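Local coordinates for digeranylgeranylglycerophospholipid reductase (Sulfolobus acidocaldarius, PDB 4OPI), which uses FAD to hydrogenate the geranylgeranyl chains of archaeal membrane-lipid precursors, turning unsaturated archaeols into saturated ones, at residues G49-K54 with G94-A99; W88-E93 with D376-S381. The protein carries 1 engineered substitution. All coordinates share one frame; numbering follows the deposited sequence.

Contact 1 (G49-K54 with G94-A99); sequences GDAVSK and GFELNA. With FDA (dihydroflavine-adenine dinucleotide), chain B.
The flavin edge of the FAD site rests on an antiparallel strand pair here, A51-S53 against G94-L97. Three backbone bonds zip it: V52 and F95 form the hydrogen-bonded pair, V52 N to F95 O (3.0 Å) and F95 N to V52 O (2.8 Å), and L97 N donates to D50 O (2.7 Å), nearly straight at 172° for N-H...O. With its own N and O turned away from E96, the non-hydrogen-bonded A51 reads the isoalloxazine instead: its N donates to O4 and its O accepts from N3 of the reduced cofactor (2.9 Å). Strand 51-53 is an edge strand of the eight-stranded mixed sheet, so one side pairs with strand 87-97 while the other meets the flavin. G49 suits its place because any CB would run into O4 of the flavin. On the face with A51, the chain of E96 bends at chi2 (-62°) and carries OE1 to 2.8 Å from G49 O; its OE2 makes a salt bridge to K222, which also takes D50 OD2 and so probably offsets both acids. Over the other face, V52 CG2 meets L97 CD2 at 3.7 Å, both against F57 of helix 54-60. K54 passes the F95 ring obliquely with its methylenes, K54 CG lying 3.5 Å from F95 CZ.

Contact 2 (W88-E93 with D376-S381); sequences WTVNGE and DLLEAS. With GRG (geranylgeranyl diphosphate), chain C; GRG (geranylgeranyl diphosphate), chain D.
This is a small apolar contact between a β-strand and a short helix: W88 and V90 of strand 87-97 meet L377 and L378 of helix 374-378, beside two bound geranylgeranyl diphosphates. All four side chains point into the gap between the two elements, and the nearest backbone approach, V90 CA to L378 CA, is still 7.5 Å, so it is mainly side chains that make the contact. L377 comes at the tryptophan edge-on: its CD2 methyl lies in the plane of the W88 ring, 3.8 Å from CE3. The leucine extends that far because CG stands anti to the backbone N (chi1 178°). The same methyl is 3.8 Å from C10 of the chain D isoprenoid, so it is wedged between indole and ligand. At the next residue, V90 and L378 lie alongside, running in opposed directions, with V90 CG1 3.6 Å from L378 CG. Beyond them, V90 CG1 touches C4 of the chain C isoprenoid, and L378 CD2 is 4.0 Å from C5 of the chain D one. Replacing L378 by alanine would probably leave V90 CG1 without its partner and open a gap beside the chain D isoprenoid. G92 fits where it is, since a CB would collide with C3 of the chain C ligand, whose C5 lies 3.2 Å from G92 O. On the helix side, S381 OG approaches C6 of the chain D molecule. Aliphatic V90, L377 and L378 meeting prenyl carbons, with W88 backing L377, are what a hydrophobic isoprenoid-binding pocket needs, here one walled by the eight-stranded sheet and a helix from the C-terminal part of the chain.

Contacts 1 and 2 lie on successive halves of one strand, 87-97, with their centres about 17 Å apart. In chain order the segments run 49-54, 88-93, 94-99 and 376-381, so the two contacts cross. Contact 1 pairs that strand with its sheet neighbour 51-53 on the flavin side; contact 2 joins it to helix 374-378, nearly three hundred residues later. They meet where K54 NZ forms a 2.8 Å salt bridge with E93 OE2. Strand 87-97 thus runs from the neighbour of the flavin-binding strand to the isoprenoid pocket, a layout consistent with holding prenyl chains within reach of the cofactor that reduces their double bonds.

Contact 1 (G49-K54 with G94-A99)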
loop_
_atom_site.group_PDB
_atom_site.type_symbol
_atom_site.label_atom_id
_atom_site.label_comp_id
_atom_site.label_asym_id
_atom_site.label_seq_id
_atom_site.Cartn_x
_atom_site.Cartn_y
_atom_site.Cartn_z
ATOM N N GLY A 49 -1.407 -6.017 9.014
ATOM C CA GLY A 49 -1.982 -7.350 8.993
ATOM C C GLY A 49 -0.898 -8.395 8.793
ATOM O O GLY A 49 -1.089 -9.568 9.119
ATOM N N ASP A 50 0.237 -7.951 8.253
ATOM C CA ASP A 50 1.414 -8.791 8.011
ATOM C C ASP A 50 1.148 -9.897 6.989
ATOM O O ASP A 50 1.803 -10.943 7.009
ATOM C CB ASP A 50 1.922 -9.404 9.324
ATOM C CG ASP A 50 2.203 -8.358 10.389
ATOM O OD1 ASP A 50 2.422 -7.181 10.034
ATOM O OD2 ASP A 50 2.213 -8.715 11.588
ATOM N N ALA A 51 0.196 -9.660 6.091
ATOM C CA ALA A 51 -0.142 -10.637 5.062
ATOM C C ALA A 51 0.342 -10.178 3.691
ATOM O O ALA A 51 -0.111 -9.157 3.172
ATOM C CB ALA A 51 -1.642 -10.888 5.041
ATOM N N VAL A 52 1.268 -10.936 3.109
ATOM C CA VAL A 52 1.833 -10.594 1.808
ATOM C C VAL A 52 1.795 -11.790 0.865
ATOM O O VAL A 52 2.094 -12.916 1.262
ATOM C CB VAL A 52 3.294 -10.097 1.926
ATOM C CG1 VAL A 52 3.772 -9.533 0.596
ATOM C CG2 VAL A 52 3.423 -9.049 3.021
ATOM N N SER A 53 1.424 -11.539 -0.385
ATOM C CA SER A 53 1.414 -12.575 -1.410
ATOM C C SER A 53 2.825 -13.082 -1.705
ATOM O O SER A 53 3.789 -12.321 -1.651
ATOM C CB SER A 53 0.769 -12.046 -2.690
ATOM O OG SER A 53 0.920 -12.968 -3.753
ATOM N N LYS A 54 2.940 -14.369 -2.016
ATOM C CA LYS A 54 4.234 -14.962 -2.338
ATOM C C LYS A 54 4.748 -14.455 -3.683
ATOM O O LYS A 54 5.956 -14.343 -3.895
ATOM C CB LYS A 54 4.140 -16.489 -2.358
ATOM C CG LYS A 54 5.482 -17.180 -2.553
ATOM C CD LYS A 54 5.339 -18.690 -2.654
ATOM C CE LYS A 54 4.736 -19.100 -3.986
ATOM N NZ LYS A 54 4.766 -20.576 -4.174
ATOM N N GLY A 94 0.524 -17.366 0.017
ATOM C CA GLY A 94 0.942 -16.129 0.647
ATOM C C GLY A 94 1.610 -16.393 1.982
ATOM O O GLY A 94 1.739 -17.541 2.403
ATOM N N PHE A 95 2.033 -15.324 2.651
ATOM C CA PHE A 95 2.721 -15.458 3.927
ATOM C C PHE A 95 2.121 -14.574 5.010
ATOM O O PHE A 95 1.781 -13.414 4.761
ATOM C CB PHE A 95 4.203 -15.113 3.776
ATOM C CG PHE A 95 4.920 -15.919 2.736
ATOM C CD1 PHE A 95 4.959 -17.299 2.810
ATOM C CD2 PHE A 95 5.581 -15.288 1.695
ATOM C CE1 PHE A 95 5.628 -18.037 1.854
ATOM C CE2 PHE A 95 6.253 -16.022 0.738
ATOM C CZ PHE A 95 6.277 -17.396 0.818
ATOM N N GLU A 96 1.994 -15.122 6.212
ATOM C CA GLU A 96 1.742 -14.312 7.396
ATOM C C GLU A 96 3.074 -14.063 8.090
ATOM O O GLU A 96 3.682 -14.981 8.644
ATOM C CB GLU A 96 0.748 -14.984 8.342
ATOM C CG GLU A 96 -0.643 -14.365 8.312
ATOM C CD GLU A 96 -0.648 -12.909 8.746
ATOM O OE1 GLU A 96 -1.487 -12.141 8.230
ATOM O OE2 GLU A 96 0.180 -12.534 9.604
ATOM N N LEU A 97 3.523 -12.811 8.048
ATOM C CA LEU A 97 4.887 -12.471 8.429
ATOM C C LEU A 97 5.050 -12.009 9.870
ATOM O O LEU A 97 4.124 -11.474 10.478
ATOM C CB LEU A 97 5.416 -11.366 7.507
ATOM C CG LEU A 97 6.278 -11.743 6.303
ATOM C CD1 LEU A 97 6.151 -13.218 5.986
ATOM C CD2 LEU A 97 5.881 -10.900 5.104
ATOM N N ASN A 98 6.244 -12.237 10.405
ATOM C CA ASN A 98 6.734 -11.443 11.517
ATOM C C ASN A 98 7.441 -10.247 10.890
ATOM O O ASN A 98 8.657 -10.265 10.699
ATOM C CB ASN A 98 7.675 -12.249 12.418
ATOM C CG ASN A 98 8.055 -11.503 13.691
ATOM O OD1 ASN A 98 8.222 -10.283 13.688
ATOM N ND2 ASN A 98 8.191 -12.240 14.787
ATOM N N ALA A 99 6.657 -9.226 10.555
ATOM C CA ALA A 99 7.122 -8.100 9.744
ATOM C C ALA A 99 8.420 -7.445 10.236
ATOM O O ALA A 99 9.310 -7.190 9.427
ATOM C CB ALA A 99 6.013 -7.049 9.624
HETATM P PA FDA B . 6.266 2.210 6.975
HETATM O O1A FDA B . 5.389 3.029 7.844
HETATM O O2A FDA B . 6.297 0.709 7.269
HETATM O O5B FDA B . 7.709 2.826 6.999
HETATM C C5B FDA B . 7.931 4.136 7.548
HETATM C C4B FDA B . 9.267 4.119 8.241
HETATM O O4B FDA B . 9.905 5.406 8.089
HETATM C C3B FDA B . 9.218 3.825 9.742
HETATM O O3B FDA B . 10.207 2.866 10.099
HETATM C C2B FDA B . 9.458 5.199 10.378
HETATM O O2B FDA B . 10.129 5.094 11.628
HETATM C C1B FDA B . 10.367 5.853 9.345
HETATM N N9A FDA B . 10.333 7.311 9.346
HETATM C C8A FDA B . 9.230 8.114 9.218
HETATM N N7A FDA B . 9.496 9.397 9.249
HETATM C C5A FDA B . 10.874 9.443 9.405
HETATM C C6A FDA B . 11.783 10.514 9.501
HETATM N N6A FDA B . 11.423 11.798 9.454
HETATM N N1A FDA B . 13.095 10.213 9.633
HETATM C C2A FDA B . 13.459 8.928 9.680
HETATM N N3A FDA B . 12.693 7.837 9.607
HETATM C C4A FDA B . 11.402 8.164 9.464
HETATM N N1 FDA B . -0.287 -4.306 3.815
HETATM C C2 FDA B . -0.140 -5.599 3.383
HETATM O O2 FDA B . 0.702 -5.908 2.546
HETATM N N3 FDA B . -0.992 -6.522 3.931
HETATM C C4 FDA B . -1.691 -6.400 5.115
HETATM O O4 FDA B . -2.116 -7.399 5.695
HETATM C C4X FDA B . -1.806 -5.049 5.530
HETATM N N5 FDA B . -2.608 -4.739 6.593
HETATM C C5X FDA B . -2.523 -3.495 7.197
HETATM C C6 FDA B . -3.128 -3.237 8.423
HETATM C C7 FDA B . -3.025 -1.994 9.039
HETATM C C7M FDA B . -3.670 -1.775 10.382
HETATM C C8 FDA B . -2.304 -0.970 8.406
HETATM C C8M FDA B . -2.154 0.385 9.046
HETATM C C9 FDA B . -1.712 -1.216 7.172
HETATM C C9A FDA B . -1.810 -2.464 6.567
HETATM N N10 FDA B . -1.215 -2.738 5.320
HETATM C C10 FDA B . -1.102 -4.041 4.887
HETATM C "C1'" FDA B . -0.445 -1.698 4.605
HETATM C "C2'" FDA B . 1.043 -1.797 4.940
HETATM O "O2'" FDA B . 1.205 -1.962 6.348
HETATM C "C3'" FDA B . 1.767 -0.528 4.485
HETATM O "O3'" FDA B . 1.232 -0.105 3.236
HETATM C "C4'" FDA B . 3.277 -0.710 4.328
HETATM O "O4'" FDA B . 3.826 -1.266 5.524
HETATM C "C5'" FDA B . 3.966 0.588 3.972
HETATM O "O5'" FDA B . 5.399 0.423 3.998
HETATM P P FDA B . 6.315 1.707 4.124
HETATM O O1P FDA B . 7.711 1.255 4.312
HETATM O O2P FDA B . 6.030 2.711 3.005
HETATM O O3P FDA B . 5.790 2.370 5.467
#

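Contact 2 (W88-E93 with D376-S381)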
loop_
_atom_site.group_PDB
_atom_site.type_symbol
_atom_site.label_atom_id
_atom_site.label_comp_id
_atom_site.label_asym_id
_atom_site.label_seq_id
_atom_site.Cartn_x
_atom_site.Cartn_y
_atom_site.Cartn_z
ATOM N N TRP A 88 -17.072 -16.985 -0.370
ATOM C CA TRP A 88 -16.231 -17.231 -1.534
ATOM C C TRP A 88 -14.843 -17.689 -1.110
ATOM O O TRP A 88 -14.249 -17.126 -0.191
ATOM C CB TRP A 88 -16.118 -15.974 -2.398
ATOM C CG TRP A 88 -17.340 -15.668 -3.202
ATOM C CD1 TRP A 88 -18.529 -16.338 -3.178
ATOM C CD2 TRP A 88 -17.491 -14.615 -4.162
ATOM N NE1 TRP A 88 -19.413 -15.765 -4.061
ATOM C CE2 TRP A 88 -18.800 -14.704 -4.678
ATOM C CE3 TRP A 88 -16.648 -13.604 -4.633
ATOM C CZ2 TRP A 88 -19.284 -13.821 -5.641
ATOM C CZ3 TRP A 88 -17.131 -12.728 -5.589
ATOM C CH2 TRP A 88 -18.437 -12.844 -6.083
ATOM N N THR A 89 -14.330 -18.713 -1.784
ATOM C CA THR A 89 -12.972 -19.177 -1.532
ATOM C C THR A 89 -12.054 -18.780 -2.681
ATOM O O THR A 89 -12.318 -19.101 -3.840
ATOM C CB THR A 89 -12.914 -20.703 -1.339
ATOM O OG1 THR A 89 -13.732 -21.079 -0.225
ATOM C CG2 THR A 89 -11.481 -21.152 -1.085
ATOM N N VAL A 90 -10.981 -18.071 -2.354
ATOM C CA VAL A 90 -9.997 -17.666 -3.347
ATOM C C VAL A 90 -8.628 -18.223 -2.986
ATOM O O VAL A 90 -8.037 -17.829 -1.981
ATOM C CB VAL A 90 -9.914 -16.135 -3.470
ATOM C CG1 VAL A 90 -8.767 -15.738 -4.381
ATOM C CG2 VAL A 90 -11.231 -15.574 -3.983
ATOM N N ASN A 91 -8.126 -19.144 -3.802
ATOM C CA ASN A 91 -6.840 -19.775 -3.533
ATOM C C ASN A 91 -5.654 -18.960 -4.035
ATOM O O ASN A 91 -5.775 -18.168 -4.970
ATOM C CB ASN A 91 -6.801 -21.175 -4.144
ATOM C CG ASN A 91 -7.479 -22.208 -3.270
ATOM O OD1 ASN A 91 -8.699 -22.357 -3.298
ATOM N ND2 ASN A 91 -6.687 -22.927 -2.484
ATOM N N GLY A 92 -4.507 -19.169 -3.399
ATOM C CA GLY A 92 -3.291 -18.447 -3.726
ATOM C C GLY A 92 -2.321 -18.526 -2.564
ATOM O O GLY A 92 -2.723 -18.427 -1.406
ATOM N N GLU A 93 -1.041 -18.716 -2.865
ATOM C CA GLU A 93 -0.040 -18.839 -1.814
ATOM C C GLU A 93 0.388 -17.471 -1.300
ATOM O O GLU A 93 0.584 -16.533 -2.075
ATOM C CB GLU A 93 1.174 -19.622 -2.313
ATOM C CG GLU A 93 0.848 -21.032 -2.779
ATOM C CD GLU A 93 2.089 -21.863 -3.036
ATOM O OE1 GLU A 93 2.075 -22.682 -3.977
ATOM O OE2 GLU A 93 3.079 -21.700 -2.292
ATOM N N ASP A 376 -12.734 -14.847 -11.694
ATOM C CA ASP A 376 -12.768 -13.562 -12.383
ATOM C C ASP A 376 -12.674 -12.395 -11.402
ATOM O O ASP A 376 -12.571 -11.237 -11.809
ATOM C CB ASP A 376 -14.037 -13.454 -13.231
ATOM C CG ASP A 376 -14.099 -14.512 -14.320
ATOM O OD1 ASP A 376 -13.308 -15.478 -14.258
ATOM O OD2 ASP A 376 -14.940 -14.383 -15.235
ATOM N N LEU A 377 -12.711 -12.705 -10.111
ATOM C CA LEU A 377 -12.464 -11.708 -9.077
ATOM C C LEU A 377 -10.962 -11.550 -8.862
ATOM O O LEU A 377 -10.469 -10.442 -8.636
ATOM C CB LEU A 377 -13.151 -12.096 -7.767
ATOM C CG LEU A 377 -12.923 -11.149 -6.586
ATOM C CD1 LEU A 377 -13.676 -9.841 -6.785
ATOM C CD2 LEU A 377 -13.313 -11.808 -5.272
ATOM N N LEU A 378 -10.243 -12.667 -8.927
ATOM C CA LEU A 378 -8.786 -12.665 -8.838
ATOM C C LEU A 378 -8.181 -11.783 -9.920
ATOM O O LEU A 378 -7.282 -10.982 -9.657
ATOM C CB LEU A 378 -8.232 -14.086 -8.965
ATOM C CG LEU A 378 -7.679 -14.769 -7.714
ATOM C CD1 LEU A 378 -6.882 -16.009 -8.097
ATOM C CD2 LEU A 378 -6.828 -13.809 -6.899
ATOM N N GLU A 379 -8.687 -11.945 -11.139
ATOM C CA GLU A 379 -8.235 -11.178 -12.294
ATOM C C GLU A 379 -8.424 -9.678 -12.076
ATOM O O GLU A 379 -7.654 -8.860 -12.580
ATOM C CB GLU A 379 -8.988 -11.634 -13.548
ATOM C CG GLU A 379 -8.715 -10.811 -14.796
ATOM C CD GLU A 379 -7.820 -11.525 -15.787
ATOM O OE1 GLU A 379 -6.847 -12.178 -15.352
ATOM O OE2 GLU A 379 -8.093 -11.440 -17.002
ATOM N N ALA A 380 -9.450 -9.324 -11.309
ATOM C CA ALA A 380 -9.730 -7.927 -11.007
ATOM C C ALA A 380 -8.773 -7.382 -9.950
ATOM O O ALA A 380 -8.410 -6.207 -9.980
ATOM C CB ALA A 380 -11.172 -7.762 -10.550
ATOM N N SER A 381 -8.365 -8.239 -9.020
ATOM C CA SER A 381 -7.518 -7.807 -7.913
ATOM C C SER A 381 -6.059 -8.221 -8.080
ATOM O O SER A 381 -5.322 -8.321 -7.099
ATOM C CB SER A 381 -8.054 -8.356 -6.591
ATOM O OG SER A 381 -7.172 -8.045 -5.527
HETATM C C20 GRG C . -5.670 -5.958 6.066
HETATM C C19 GRG C . -5.491 -3.492 5.186
HETATM C C18 GRG C . -5.307 -4.979 4.977
HETATM C C17 GRG C . -4.809 -5.447 3.820
HETATM C C16 GRG C . -4.641 -6.938 3.624
HETATM C C14 GRG C . -5.740 -9.125 1.567
HETATM C C13 GRG C . -4.346 -8.608 1.847
HETATM C C15 GRG C . -4.114 -7.174 2.237
HETATM C C12 GRG C . -3.271 -9.415 1.756
HETATM C C11 GRG C . -3.400 -10.862 1.365
HETATM C C9 GRG C . -2.086 -11.266 0.744
HETATM C C8 GRG C . -1.965 -12.767 0.718
HETATM C C10 GRG C . -1.248 -13.515 1.820
HETATM C C7 GRG C . -2.524 -13.431 -0.310
HETATM C C6 GRG C . -2.459 -14.941 -0.407
HETATM C C5 GRG C . -3.743 -15.463 -1.005
HETATM C C3 GRG C . -3.888 -15.073 -2.466
HETATM C C4 GRG C . -5.235 -15.161 -3.153
HETATM C C2 GRG C . -2.815 -14.653 -3.160
HETATM C C1 GRG C . -2.912 -14.243 -4.606
HETATM O O1 GRG C . -1.609 -13.909 -5.020
HETATM P PA GRG C . -0.951 -14.921 -6.029
HETATM O O1A GRG C . -0.189 -14.191 -7.108
HETATM O O3A GRG C . -2.163 -15.708 -6.667
HETATM O O2A GRG C . -0.016 -15.847 -5.291
HETATM P PB GRG C . -2.035 -16.954 -7.622
HETATM O O1B GRG C . -2.825 -16.670 -8.877
HETATM O O2B GRG C . -0.581 -17.164 -7.968
HETATM O O3B GRG C . -2.590 -18.184 -6.942
HETATM C C20 GRG D . -13.199 -2.307 -0.236
HETATM C C19 GRG D . -15.606 -2.044 0.647
HETATM C C18 GRG D . -14.489 -2.964 0.205
HETATM C C17 GRG D . -14.753 -4.301 0.254
HETATM C C16 GRG D . -13.995 -5.584 -0.080
HETATM C C14 GRG D . -13.371 -7.342 -2.261
HETATM C C13 GRG D . -12.299 -6.844 -1.322
HETATM C C15 GRG D . -12.543 -5.574 -0.518
HETATM C C12 GRG D . -11.153 -7.549 -1.219
HETATM C C11 GRG D . -10.963 -8.808 -2.039
HETATM C C9 GRG D . -9.770 -9.593 -1.524
HETATM C C8 GRG D . -9.063 -10.212 -2.712
HETATM C C10 GRG D . -9.887 -10.902 -3.773
HETATM C C7 GRG D . -7.717 -10.150 -2.828
HETATM C C6 GRG D . -7.016 -10.759 -4.024
HETATM C C5 GRG D . -5.859 -11.659 -3.615
HETATM C C3 GRG D . -4.548 -10.920 -3.374
HETATM C C4 GRG D . -4.308 -10.206 -2.062
HETATM C C2 GRG D . -3.600 -10.938 -4.338
HETATM C C1 GRG D . -2.233 -10.283 -4.237
HETATM O O1 GRG D . -2.309 -8.898 -3.988
HETATM P PA GRG D . -1.571 -7.926 -4.988
HETATM O O1A GRG D . -2.611 -7.051 -5.649
HETATM O O3A GRG D . -0.752 -8.764 -6.049
HETATM O O2A GRG D . -0.608 -7.052 -4.230
#